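Local coordinates for protein Alpha/beta hydrolase (Novosphingobium aromaticivorans, PDB 3BWX) that probably acts as a hydrolase of the alpha/beta hydrolase fold, with a substrate not yet defined, and binds calcium in the crystal, at residues 37-49 / 178-190. The protein carries 1 engineered substitution. Residues are numbered along the deposited sequence; the frame is centred on the assembly and turned at random.
Sequences GLTRNARDFEDLA and WLRYAKRIMVLGS. With EDO (1,2-ethanediol), chain Q; EDO (1,2-ethanediol), chain H; EDO (1,2-ethanediol), chain G.
The C-terminal end of helix 175-185, in the region inserted between core strands 122-128 and 230-235, docks on the loop that leads from core strand 32-35 into helix 46-52. Two arginines, Arg184 and Arg43, each reach into the other segment. Arg184 runs extended past Glu46 to Asp47. Its NE donates to Glu46 OE2 at 2.8 Å, and its NH2 forms a salt bridge with Asp47 OD2 at 3.1 Å. Both oxygens lie at the guanidinium edge, yet the two carboxylates stand nearly perpendicular to it, and Glu46 OE2 is met from above its own plane. Asp270 pairs with NH1, so three acids surround this buried group. Replacing Arg184 by an alanine is likely to leave Glu46, Asp47 and Asp270 without their shared partner and to open a gap beside Glu46. Arg43 answers at the helix end. Bent at chi3 (-57°), it turns NE and NH2 side-on to Lys183 O, with NE 2.9 Å from that oxygen. Asp197 holds its NH1. The next carbonyl, Arg184 O, lies over the Arg43 guanidinium face and accepts from Asn41 ND2 at 3.0 Å. Asn41 OD1 takes the backbone N of Arg43, making an Asx turn that fixes the amide. Water 2 joins Arg184 O to Asn41 N. Further along, Ile185 CG2 packs over a face of the Arg40 guanidinium, 3.6 Å from Arg40 CD, while Asp44 OD2 grips Arg40 NH1. Joining the loop and helix after a central strand to an inserted helical region is consistent with the core-to-cap interface of alpha/beta hydrolases.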
loop_
_atom_site.group_PDB
_atom_site.type_symbol
_atom_site.label_atom_id
_atom_site.label_comp_id
_atom_site.label_asym_id
_atom_site.label_seq_id
_atom_site.Cartn_x
_atom_site.Cartn_y
_atom_site.Cartn_z
ATOM N N GLY A 37 -0.219 -1.823 1.471
ATOM C CA GLY A 37 0.740 -2.574 2.223
ATOM C C GLY A 37 0.323 -4.013 2.468
ATOM O O GLY A 37 -0.769 -4.458 2.116
ATOM N N LEU A 38 1.219 -4.760 3.104
ATOM C CA LEU A 38 1.137 -6.217 3.232
ATOM C C LEU A 38 -0.199 -6.703 3.715
ATOM O O LEU A 38 -0.717 -7.642 3.166
ATOM C CB LEU A 38 2.286 -6.695 4.163
ATOM C CG LEU A 38 2.406 -8.180 4.483
ATOM C CD1 LEU A 38 2.851 -8.967 3.283
ATOM C CD2 LEU A 38 3.411 -8.359 5.668
ATOM N N THR A 39 -0.707 -6.142 4.800
ATOM C CA THR A 39 -1.956 -6.567 5.445
ATOM C C THR A 39 -3.157 -5.691 5.083
ATOM O O THR A 39 -4.208 -5.788 5.741
ATOM C CB THR A 39 -1.821 -6.624 6.984
ATOM O OG1 THR A 39 -1.480 -5.319 7.461
ATOM C CG2 THR A 39 -0.774 -7.628 7.393
ATOM N N ARG A 40 -3.010 -4.873 4.044
ATOM C CA ARG A 40 -3.912 -3.772 3.847
ATOM C C ARG A 40 -4.742 -3.967 2.592
ATOM O O ARG A 40 -4.535 -4.909 1.818
ATOM C CB ARG A 40 -3.148 -2.464 3.798
ATOM C CG ARG A 40 -2.271 -2.171 5.000
ATOM C CD ARG A 40 -3.115 -2.061 6.273
ATOM N NE ARG A 40 -2.329 -1.767 7.449
ATOM C CZ ARG A 40 -1.935 -0.542 7.792
ATOM N NH1 ARG A 40 -2.292 0.511 7.083
ATOM N NH2 ARG A 40 -1.199 -0.362 8.880
ATOM N N ASN A 41 -5.751 -3.121 2.435
ATOM C CA ASN A 41 -6.774 -3.228 1.400
ATOM C C ASN A 41 -7.125 -1.814 0.829
ATOM O O ASN A 41 -6.495 -0.774 1.150
ATOM C CB ASN A 41 -8.003 -3.992 1.941
ATOM C CG ASN A 41 -8.702 -3.231 3.053
ATOM O OD1 ASN A 41 -9.319 -2.195 2.781
ATOM N ND2 ASN A 41 -8.548 -3.683 4.308
ATOM N N ALA A 42 -8.104 -1.765 -0.063
ATOM C CA ALA A 42 -8.420 -0.533 -0.774
ATOM C C ALA A 42 -8.831 0.586 0.179
ATOM O O ALA A 42 -8.672 1.787 -0.124
ATOM C CB ALA A 42 -9.534 -0.773 -1.786
ATOM N N ARG A 43 -9.338 0.232 1.361
ATOM C CA ARG A 43 -9.779 1.264 2.315
ATOM C C ARG A 43 -8.668 2.163 2.833
ATOM O O ARG A 43 -8.927 3.262 3.281
ATOM C CB ARG A 43 -10.602 0.693 3.482
ATOM C CG ARG A 43 -11.796 -0.039 2.983
ATOM C CD ARG A 43 -12.805 -0.413 4.068
ATOM N NE ARG A 43 -12.313 -1.224 5.180
ATOM C CZ ARG A 43 -12.057 -2.533 5.139
ATOM N NH1 ARG A 43 -12.118 -3.209 4.019
ATOM N NH2 ARG A 43 -11.652 -3.123 6.249
ATOM N N ASP A 44 -7.417 1.721 2.720
ATOM C CA ASP A 44 -6.285 2.600 3.114
ATOM C C ASP A 44 -6.253 3.847 2.273
ATOM O O ASP A 44 -5.749 4.889 2.729
ATOM C CB ASP A 44 -4.937 1.889 3.043
ATOM C CG ASP A 44 -4.558 1.184 4.359
ATOM O OD1 ASP A 44 -5.370 1.099 5.322
ATOM O OD2 ASP A 44 -3.421 0.728 4.439
ATOM N N PHE A 45 -6.856 3.770 1.081
ATOM C CA PHE A 45 -6.933 4.899 0.149
ATOM C C PHE A 45 -8.283 5.590 0.075
ATOM O O PHE A 45 -8.545 6.410 -0.820
ATOM C CB PHE A 45 -6.509 4.390 -1.236
ATOM C CG PHE A 45 -5.113 3.845 -1.261
ATOM C CD1 PHE A 45 -4.004 4.709 -1.186
ATOM C CD2 PHE A 45 -4.902 2.476 -1.299
ATOM C CE1 PHE A 45 -2.709 4.195 -1.175
ATOM C CE2 PHE A 45 -3.598 1.985 -1.276
ATOM C CZ PHE A 45 -2.532 2.821 -1.218
ATOM N N GLU A 46 -9.180 5.295 1.012
ATOM C CA GLU A 46 -10.570 5.719 0.855
ATOM C C GLU A 46 -10.714 7.250 0.841
ATOM O O GLU A 46 -11.659 7.764 0.239
ATOM C CB GLU A 46 -11.454 5.127 1.965
ATOM C CG GLU A 46 -11.112 5.567 3.393
ATOM C CD GLU A 46 -11.858 4.865 4.541
ATOM O OE1 GLU A 46 -12.605 3.903 4.245
ATOM O OE2 GLU A 46 -11.645 5.266 5.730
ATOM N N ASP A 47 -9.872 7.962 1.601
ATOM C CA ASP A 47 -9.904 9.446 1.600
ATOM C C ASP A 47 -9.030 10.053 0.480
ATOM O O ASP A 47 -9.456 10.989 -0.206
ATOM C CB ASP A 47 -9.522 10.038 2.996
ATOM C CG ASP A 47 -10.585 9.798 4.057
ATOM O OD1 ASP A 47 -11.639 9.223 3.728
ATOM O OD2 ASP A 47 -10.355 10.193 5.225
ATOM N N LEU A 48 -7.835 9.489 0.267
ATOM C CA LEU A 48 -6.971 10.013 -0.808
ATOM C C LEU A 48 -7.666 9.893 -2.160
ATOM O O LEU A 48 -7.625 10.782 -2.968
ATOM C CB LEU A 48 -5.656 9.245 -0.847
ATOM C CG LEU A 48 -4.681 9.701 -1.923
ATOM C CD1 LEU A 48 -4.270 11.130 -1.681
ATOM C CD2 LEU A 48 -3.485 8.750 -1.973
ATOM N N ALA A 49 -8.263 8.740 -2.416
ATOM C CA ALA A 49 -8.933 8.511 -3.672
ATOM C C ALA A 49 -10.052 9.539 -3.906
ATOM O O ALA A 49 -10.225 10.015 -5.029
ATOM C CB ALA A 49 -9.502 7.078 -3.716
ATOM N N TRP A 178 -7.836 6.926 15.558
ATOM C CA TRP A 178 -7.708 5.478 15.739
ATOM C C TRP A 178 -8.889 4.645 15.212
ATOM O O TRP A 178 -8.707 3.546 14.702
ATOM C CB TRP A 178 -7.467 5.127 17.215
ATOM C CG TRP A 178 -6.067 5.534 17.678
ATOM C CD1 TRP A 178 -5.749 6.528 18.535
ATOM C CD2 TRP A 178 -4.838 4.936 17.259
ATOM N NE1 TRP A 178 -4.387 6.609 18.673
ATOM C CE2 TRP A 178 -3.797 5.662 17.881
ATOM C CE3 TRP A 178 -4.524 3.900 16.383
ATOM C CZ2 TRP A 178 -2.443 5.350 17.691
ATOM C CZ3 TRP A 178 -3.171 3.616 16.163
ATOM C CH2 TRP A 178 -2.157 4.333 16.833
ATOM N N LEU A 179 -10.110 5.159 15.377
ATOM C CA LEU A 179 -11.305 4.457 14.908
ATOM C C LEU A 179 -11.349 4.422 13.377
ATOM O O LEU A 179 -11.672 3.401 12.771
ATOM C CB LEU A 179 -12.572 5.086 15.488
ATOM C CG LEU A 179 -12.859 4.743 16.938
ATOM C CD1 LEU A 179 -13.969 5.707 17.436
ATOM C CD2 LEU A 179 -13.232 3.316 17.158
ATOM N N ARG A 180 -11.019 5.550 12.771
ATOM C CA ARG A 180 -10.975 5.647 11.303
ATOM C C ARG A 180 -9.954 4.623 10.748
ATOM O O ARG A 180 -10.203 3.894 9.801
ATOM C CB ARG A 180 -10.581 7.079 10.873
ATOM C CG ARG A 180 -10.658 7.262 9.355
ATOM C CD ARG A 180 -10.010 8.554 8.872
ATOM N NE ARG A 180 -10.688 9.662 9.453
ATOM C CZ ARG A 180 -10.166 10.655 10.185
ATOM N NH1 ARG A 180 -8.859 10.845 10.416
ATOM N NH2 ARG A 180 -11.010 11.552 10.623
ATOM N N TYR A 181 -8.802 4.572 11.393
ATOM C CA TYR A 181 -7.773 3.625 11.023
ATOM C C TYR A 181 -8.237 2.177 11.217
ATOM O O TYR A 181 -7.944 1.316 10.372
ATOM C CB TYR A 181 -6.594 3.910 11.944
ATOM C CG TYR A 181 -5.330 3.091 11.783
ATOM C CD1 TYR A 181 -4.478 3.322 10.726
ATOM C CD2 TYR A 181 -4.954 2.173 12.741
ATOM C CE1 TYR A 181 -3.293 2.621 10.602
ATOM C CE2 TYR A 181 -3.779 1.465 12.633
ATOM C CZ TYR A 181 -2.948 1.706 11.557
ATOM O OH TYR A 181 -1.749 1.014 11.422
ATOM N N ALA A 182 -8.873 1.877 12.362
ATOM C CA ALA A 182 -9.333 0.527 12.715
ATOM C C ALA A 182 -10.242 0.032 11.589
ATOM O O ALA A 182 -10.102 -1.130 11.149
ATOM C CB ALA A 182 -10.051 0.482 14.094
ATOM N N LYS A 183 -11.193 0.881 11.154
ATOM C CA LYS A 183 -12.170 0.417 10.171
ATOM C C LYS A 183 -11.520 0.187 8.827
ATOM O O LYS A 183 -12.047 -0.567 8.003
ATOM C CB LYS A 183 -13.371 1.387 10.093
ATOM C CG LYS A 183 -14.181 1.359 11.379
ATOM C CD LYS A 183 -15.579 1.908 11.209
ATOM C CE LYS A 183 -16.500 0.837 10.653
ATOM N NZ LYS A 183 -17.879 1.350 10.389
ATOM N N ARG A 184 -10.391 0.837 8.564
ATOM C CA ARG A 184 -9.696 0.580 7.306
ATOM C C ARG A 184 -9.000 -0.771 7.231
ATOM O O ARG A 184 -8.873 -1.344 6.126
ATOM C CB ARG A 184 -8.671 1.659 6.991
ATOM C CG ARG A 184 -9.257 3.000 6.690
ATOM C CD ARG A 184 -8.226 4.054 6.501
ATOM N NE ARG A 184 -8.863 5.304 6.233
ATOM C CZ ARG A 184 -8.228 6.436 5.936
ATOM N NH1 ARG A 184 -6.906 6.518 6.000
ATOM N NH2 ARG A 184 -8.937 7.524 5.699
ATOM N N ILE A 185 -8.562 -1.296 8.379
ATOM C CA ILE A 185 -7.737 -2.492 8.404
ATOM C C ILE A 185 -8.436 -3.720 9.006
ATOM O O ILE A 185 -7.939 -4.846 8.906
ATOM C CB ILE A 185 -6.369 -2.185 9.066
ATOM C CG1 ILE A 185 -6.446 -2.070 10.589
ATOM C CG2 ILE A 185 -5.758 -0.907 8.441
ATOM C CD1 ILE A 185 -5.052 -1.755 11.171
HETATM N N MSE A 186 -9.602 -3.491 9.620
HETATM C CA MSE A 186 -10.352 -4.549 10.262
HETATM C C MSE A 186 -11.775 -4.514 9.760
HETATM O O MSE A 186 -12.235 -3.541 9.190
HETATM C CB MSE A 186 -10.314 -4.440 11.810
HETATM C CG MSE A 186 -8.967 -4.174 12.384
HETATM SE SE MSE A 186 -8.931 -4.274 14.301
HETATM C CE MSE A 186 -9.107 -6.157 14.444
ATOM N N VAL A 187 -12.493 -5.586 10.030
ATOM C CA VAL A 187 -13.869 -5.743 9.545
ATOM C C VAL A 187 -14.710 -6.509 10.565
ATOM O O VAL A 187 -14.216 -7.377 11.262
ATOM C CB VAL A 187 -13.863 -6.445 8.166
ATOM C CG1 VAL A 187 -13.422 -7.884 8.288
ATOM C CG2 VAL A 187 -15.249 -6.414 7.570
ATOM N N LEU A 188 -15.980 -6.158 10.657
ATOM C CA LEU A 188 -16.917 -6.926 11.444
ATOM C C LEU A 188 -17.258 -8.156 10.631
ATOM O O LEU A 188 -17.947 -8.057 9.615
ATOM C CB LEU A 188 -18.169 -6.104 11.729
ATOM C CG LEU A 188 -19.287 -6.830 12.484
ATOM C CD1 LEU A 188 -18.902 -7.357 13.863
ATOM C CD2 LEU A 188 -20.444 -5.873 12.570
ATOM N N GLY A 189 -16.720 -9.289 11.054
ATOM C CA GLY A 189 -16.933 -10.565 10.393
ATOM C C GLY A 189 -18.246 -11.278 10.659
ATOM O O GLY A 189 -19.150 -10.762 11.344
ATOM N N SER A 190 -18.315 -12.473 10.062
ATOM C CA SER A 190 -19.483 -13.358 10.097
ATOM C C SER A 190 -19.912 -13.702 11.527
ATOM O O SER A 190 -21.112 -13.688 11.871
ATOM C CB SER A 190 -19.154 -14.655 9.323
HETATM C C1 EDO Q . -0.302 -7.130 -0.380
HETATM O O1 EDO Q . -1.379 -6.256 0.023
HETATM C C2 EDO Q . 0.680 -6.303 -1.221
HETATM O O2 EDO Q . 1.329 -5.312 -0.411
HETATM C C1 EDO H . -6.141 8.212 9.145
HETATM O O1 EDO H . -6.906 9.151 8.354
HETATM C C2 EDO H . -6.421 8.372 10.643
HETATM O O2 EDO H . -5.944 9.668 11.035
HETATM C C1 EDO G . -8.574 12.406 6.950
HETATM O O1 EDO G . -8.707 12.173 5.548
HETATM C C2 EDO G . -8.271 13.869 7.163
HETATM O O2 EDO G . -9.404 14.646 6.750
HETATM O O HOH W 1 -5.289 -5.611 8.315
HETATM O O HOH W 2 -6.367 -1.407 4.793
HETATM O O HOH W 3 -12.360 4.246 8.237
#